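Side-chain contact in L-cysteine S-thiosulfotransferase subunit SoxA (Paracoccus denitrificans, PDB 2C1D), which forms, with SoxX, a heme enzyme that joins thiosulfate to a carrier cysteine on SoxY in a heterodisulfide bond, initiating sulfur oxidation: residues A[30-35]-A[183-188]. Residues are numbered along the deposited sequence; the frame is centred on the assembly and turned at random.
With HEC (heme c), chain J.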
ATOM      1  N   ASP A  30      14.313 -13.820  -8.654  1.00 41.19           N
ATOM      2  CA  ASP A  30      15.375 -12.802  -8.802  1.00 42.66           C
ATOM      3  C   ASP A  30      15.119 -11.490  -8.001  1.00 41.85           C
ATOM      4  O   ASP A  30      15.995 -10.606  -7.924  1.00 42.63           O
ATOM      5  CB  ASP A  30      15.620 -12.488 -10.295  1.00 43.66           C
ATOM      6  CG  ASP A  30      17.015 -11.855 -10.558  1.00 48.09           C
ATOM      7  OD1 ASP A  30      17.946 -12.019  -9.719  1.00 51.89           O
ATOM      8  OD2 ASP A  30      17.267 -11.156 -11.581  1.00 53.69           O
ATOM      9  N   THR A  31      13.949 -11.381  -7.377  1.00 40.42           N
ATOM     10  CA  THR A  31      13.499 -10.149  -6.705  1.00 38.68           C
ATOM     11  C   THR A  31      13.703 -10.189  -5.201  1.00 37.74           C
ATOM     12  O   THR A  31      14.222  -9.247  -4.603  1.00 38.14           O
ATOM     13  CB  THR A  31      12.012  -9.950  -7.030  1.00 39.08           C
ATOM     14  OG1 THR A  31      11.864  -9.765  -8.447  1.00 39.84           O
ATOM     15  CG2 THR A  31      11.443  -8.687  -6.400  1.00 38.17           C
ATOM     16  N   PHE A  32      13.290 -11.290  -4.590  1.00 36.76           N
ATOM     17  CA  PHE A  32      13.395 -11.500  -3.154  1.00 35.82           C
ATOM     18  C   PHE A  32      14.108 -12.814  -2.899  1.00 35.64           C
ATOM     19  O   PHE A  32      13.929 -13.779  -3.643  1.00 35.05           O
ATOM     20  CB  PHE A  32      11.987 -11.630  -2.529  1.00 35.54           C
ATOM     21  CG  PHE A  32      11.131 -10.390  -2.627  1.00 34.69           C
ATOM     22  CD1 PHE A  32      11.620  -9.149  -2.225  1.00 33.98           C
ATOM     23  CD2 PHE A  32       9.800 -10.488  -3.047  1.00 33.40           C
ATOM     24  CE1 PHE A  32      10.800  -8.003  -2.271  1.00 34.19           C
ATOM     25  CE2 PHE A  32       8.973  -9.348  -3.090  1.00 34.28           C
ATOM     26  CZ  PHE A  32       9.483  -8.109  -2.708  1.00 34.37           C
ATOM     27  N   ASP A  33      14.883 -12.865  -1.830  1.00 35.71           N
ATOM     28  CA  ASP A  33      15.441 -14.120  -1.347  1.00 36.07           C
ATOM     29  C   ASP A  33      14.310 -14.868  -0.644  1.00 35.10           C
ATOM     30  O   ASP A  33      14.205 -16.097  -0.700  1.00 34.23           O
ATOM     31  CB  ASP A  33      16.581 -13.846  -0.353  1.00 37.02           C
ATOM     32  CG  ASP A  33      17.863 -13.348  -1.038  1.00 40.07           C
ATOM     33  OD1 ASP A  33      18.762 -12.850  -0.317  1.00 44.71           O
ATOM     34  OD2 ASP A  33      18.046 -13.391  -2.279  1.00 43.53           O
ATOM     35  N   THR A  34      13.447 -14.087  -0.002  1.00 33.39           N
ATOM     36  CA  THR A  34      12.403 -14.609   0.860  1.00 32.59           C
ATOM     37  C   THR A  34      11.161 -13.698   0.838  1.00 30.83           C
ATOM     38  O   THR A  34      11.295 -12.473   0.857  1.00 29.80           O
ATOM     39  CB  THR A  34      12.947 -14.672   2.278  1.00 33.06           C
ATOM     40  OG1 THR A  34      14.160 -15.454   2.300  1.00 33.85           O
ATOM     41  CG2 THR A  34      11.997 -15.410   3.194  1.00 33.00           C
ATOM     42  N   ILE A  35       9.976 -14.305   0.783  1.00 28.21           N
ATOM     43  CA  ILE A  35       8.738 -13.559   1.009  1.00 27.49           C
ATOM     44  C   ILE A  35       8.266 -13.718   2.438  1.00 27.25           C
ATOM     45  O   ILE A  35       8.498 -14.763   3.055  1.00 26.03           O
ATOM     46  CB  ILE A  35       7.635 -13.946   0.017  1.00 27.29           C
ATOM     47  CG1 ILE A  35       7.384 -15.457   0.004  1.00 26.67           C
ATOM     48  CG2 ILE A  35       7.978 -13.395  -1.373  1.00 27.27           C
ATOM     49  CD1 ILE A  35       6.115 -15.836  -0.728  1.00 28.01           C
ATOM     50  N   CYS A 183       7.938   1.214  -2.965  1.00 25.36           N
ATOM     51  CA  CYS A 183       7.848   1.087  -1.521  1.00 25.46           C
ATOM     52  C   CYS A 183       7.994  -0.346  -1.004  1.00 25.51           C
ATOM     53  O   CYS A 183       8.841  -0.605  -0.137  1.00 26.13           O
ATOM     54  CB  CYS A 183       6.542   1.691  -1.044  1.00 25.83           C
ATOM     55  SG  CYS A 183       6.545   3.471  -1.293  1.00 27.73           S
ATOM     56  N   HIS A 184       7.212  -1.264  -1.566  1.00 25.08           N
ATOM     57  CA  HIS A 184       7.105  -2.639  -1.074  1.00 25.13           C
ATOM     58  C   HIS A 184       8.151  -3.620  -1.600  1.00 26.72           C
ATOM     59  O   HIS A 184       8.368  -4.666  -0.990  1.00 26.98           O
ATOM     60  CB  HIS A 184       5.722  -3.167  -1.349  1.00 23.95           C
ATOM     61  CG  HIS A 184       4.690  -2.433  -0.566  1.00 24.25           C
ATOM     62  ND1 HIS A 184       4.819  -2.236   0.788  1.00 23.87           N
ATOM     63  CD2 HIS A 184       3.551  -1.808  -0.936  1.00 25.19           C
ATOM     64  CE1 HIS A 184       3.793  -1.528   1.223  1.00 24.34           C
ATOM     65  NE2 HIS A 184       3.020  -1.237   0.193  1.00 22.17           N
ATOM     66  N   GLU A 185       8.793  -3.275  -2.709  1.00 26.95           N
ATOM     67  CA  GLU A 185       9.853  -4.120  -3.257  1.00 28.60           C
ATOM     68  C   GLU A 185      11.226  -3.490  -2.966  1.00 29.42           C
ATOM     69  O   GLU A 185      12.078  -4.106  -2.301  1.00 29.80           O
ATOM     70  CB  GLU A 185       9.596  -4.368  -4.748  1.00 28.85           C
ATOM     71  CG  GLU A 185      10.568  -5.320  -5.431  1.00 30.24           C
ATOM     72  CD  GLU A 185      10.169  -5.618  -6.866  1.00 29.71           C
ATOM     73  OE1 GLU A 185      10.957  -5.279  -7.773  1.00 29.70           O
ATOM     74  OE2 GLU A 185       9.067  -6.167  -7.103  1.00 29.36           O
ATOM     75  N   ASP A 186      11.429  -2.237  -3.386  1.00 30.17           N
ATOM     76  CA  ASP A 186      12.741  -1.596  -3.227  1.00 30.85           C
ATOM     77  C   ASP A 186      13.051  -1.257  -1.797  1.00 30.61           C
ATOM     78  O   ASP A 186      14.217  -1.150  -1.439  1.00 32.08           O
ATOM     79  CB  ASP A 186      12.831  -0.297  -4.041  1.00 31.59           C
ATOM     80  CG  ASP A 186      12.776  -0.529  -5.527  1.00 33.02           C
ATOM     81  OD1 ASP A 186      12.917  -1.699  -5.983  1.00 35.32           O
ATOM     82  OD2 ASP A 186      12.570   0.411  -6.320  1.00 35.14           O
ATOM     83  N   ASN A 187      12.024  -1.048  -0.974  1.00 29.47           N
ATOM     84  CA  ASN A 187      12.240  -0.506   0.358  1.00 28.49           C
ATOM     85  C   ASN A 187      11.644  -1.302   1.528  1.00 27.61           C
ATOM     86  O   ASN A 187      11.548  -0.778   2.631  1.00 26.75           O
ATOM     87  CB  ASN A 187      11.778   0.952   0.417  1.00 27.89           C
ATOM     88  CG  ASN A 187      12.743   1.889  -0.258  1.00 29.47           C
ATOM     89  OD1 ASN A 187      13.834   2.141   0.258  1.00 28.71           O
ATOM     90  ND2 ASN A 187      12.371   2.379  -1.435  1.00 27.57           N
ATOM     91  N   ALA A 188      11.292  -2.558   1.290  1.00 27.60           N
ATOM     92  CA  ALA A 188      10.833  -3.455   2.349  1.00 27.97           C
ATOM     93  C   ALA A 188      11.920  -3.547   3.390  1.00 28.31           C
ATOM     94  O   ALA A 188      13.088  -3.712   3.042  1.00 28.18           O
ATOM     95  CB  ALA A 188      10.532  -4.834   1.788  1.00 27.89           C
TER
HETATM   96 FE   HEC J1292       1.394   0.006   0.301  1.00 24.55          FE
HETATM   97  CHA HEC J1292       0.707  -1.228   3.412  1.00 25.00           C
HETATM   98  CHB HEC J1292      -0.267  -2.717  -1.054  1.00 21.51           C
HETATM   99  CHC HEC J1292       1.911   1.254  -2.793  1.00 23.99           C
HETATM  100  CHD HEC J1292       3.438   2.383   1.608  1.00 25.04           C
HETATM  101  NA  HEC J1292       0.400  -1.681   1.061  1.00 23.05           N
HETATM  102  C1A HEC J1292       0.242  -1.983   2.382  1.00 22.33           C
HETATM  103  C2A HEC J1292      -0.471  -3.227   2.479  1.00 24.34           C
HETATM  104  C3A HEC J1292      -0.743  -3.632   1.219  1.00 22.04           C
HETATM  105  C4A HEC J1292      -0.190  -2.667   0.311  1.00 22.22           C
HETATM  106  CMA HEC J1292      -1.500  -4.882   0.777  1.00 22.47           C
HETATM  107  CAA HEC J1292      -0.858  -3.957   3.788  1.00 24.24           C
HETATM  108  CBA HEC J1292       0.152  -5.090   4.043  1.00 23.12           C
HETATM  109  CGA HEC J1292      -0.220  -5.895   5.283  1.00 24.88           C
HETATM  110  O1A HEC J1292       0.524  -6.849   5.604  1.00 22.35           O
HETATM  111  O2A HEC J1292      -1.247  -5.577   5.970  1.00 26.19           O
HETATM  112  NB  HEC J1292       0.923  -0.600  -1.528  1.00 23.02           N
HETATM  113  C1B HEC J1292       0.192  -1.719  -1.895  1.00 22.72           C
HETATM  114  C2B HEC J1292      -0.070  -1.651  -3.299  1.00 23.84           C
HETATM  115  C3B HEC J1292       0.538  -0.575  -3.785  1.00 24.69           C
HETATM  116  C4B HEC J1292       1.142   0.118  -2.681  1.00 24.60           C
HETATM  117  CMB HEC J1292      -0.822  -2.724  -4.090  1.00 25.86           C
HETATM  118  CAB HEC J1292       0.530  -0.105  -5.256  1.00 25.72           C
HETATM  119  CBB HEC J1292      -0.745   0.139  -5.689  1.00 29.23           C
HETATM  120  NC  HEC J1292       2.498   1.551  -0.460  1.00 23.18           N
HETATM  121  C1C HEC J1292       2.591   1.875  -1.777  1.00 25.43           C
HETATM  122  C2C HEC J1292       3.430   3.050  -1.916  1.00 23.44           C
HETATM  123  C3C HEC J1292       3.870   3.373  -0.685  1.00 22.39           C
HETATM  124  C4C HEC J1292       3.278   2.409   0.235  1.00 26.07           C
HETATM  125  CMC HEC J1292       3.717   3.694  -3.290  1.00 23.82           C
HETATM  126  CAC HEC J1292       4.818   4.502  -0.154  1.00 25.77           C
HETATM  127  CBC HEC J1292       4.802   5.774  -0.578  1.00 23.78           C
HETATM  128  ND  HEC J1292       1.957   0.498   2.161  1.00 25.21           N
HETATM  129  C1D HEC J1292       2.824   1.544   2.486  1.00 26.63           C
HETATM  130  C2D HEC J1292       2.975   1.625   3.925  1.00 26.24           C
HETATM  131  C3D HEC J1292       2.115   0.513   4.474  1.00 25.16           C
HETATM  132  C4D HEC J1292       1.530  -0.130   3.319  1.00 25.11           C
HETATM  133  CMD HEC J1292       3.818   2.618   4.745  1.00 27.18           C
HETATM  134  CAD HEC J1292       1.937   0.099   5.955  1.00 26.75           C
HETATM  135  CBD HEC J1292       3.186  -0.696   6.378  1.00 26.40           C
HETATM  136  CGD HEC J1292       3.259  -2.065   5.731  1.00 27.65           C
HETATM  137  O1D HEC J1292       3.875  -2.251   4.658  1.00 28.10           O
HETATM  138  O2D HEC J1292       2.709  -3.027   6.271  1.00 26.41           O
HETATM  139  O   HOH W   1      11.172  -6.942  -9.743  1.00 49.40           O
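The heme-attachment motif CANCH of the second cytochrome c domain ends at His-184, and Glu-185, the residue after it, meets Thr-31 and Phe-32 of the loop that leads into strand 35-36. Methyl CG2 of Thr-31 does the touching, reaching the carboxylate carbon CD of Glu-185 at 3.4 Å. The methyl lies over the flat face of the carboxylate, nearly above CD, for OE2 and OE1 of Glu-185 are at 3.5 and 3.7 Å from the same CG2. With CG anti to the backbone N (chi1 -176°) and the chain extended beyond it, the glutamate runs across the threonine at about a right angle. The methyl also sits over the centre of the Phe-32 ring, 3.9 Å above its plane. That ring turns its edge to the heme-binding segment: CZ of Phe-32 is 4.0 Å from CA of Glu-185, close to the ring plane, and the carbonyl O of His-184 borders the same edge. Polar linkage runs through one water, which donates to OE1 of Glu-185 at 2.6 Å and pairs with OG1 of Thr-31 at 3.2 Å. OE2 of Glu-185 is held by Tyr-170 and by a salt bridge to Arg-251, so both carboxylate oxygens have partners and its charge is probably stabilised. On the heme side, His-184 NE2 binds the iron at 2.0 Å, while ND1 donates to Ser-198 O; the two bonds together probably restrain the imidazole's rotation. The loop thus meets the residue after the iron-binding histidine by a methyl over a carboxylate face, an aromatic edge against the backbone and one bridging water.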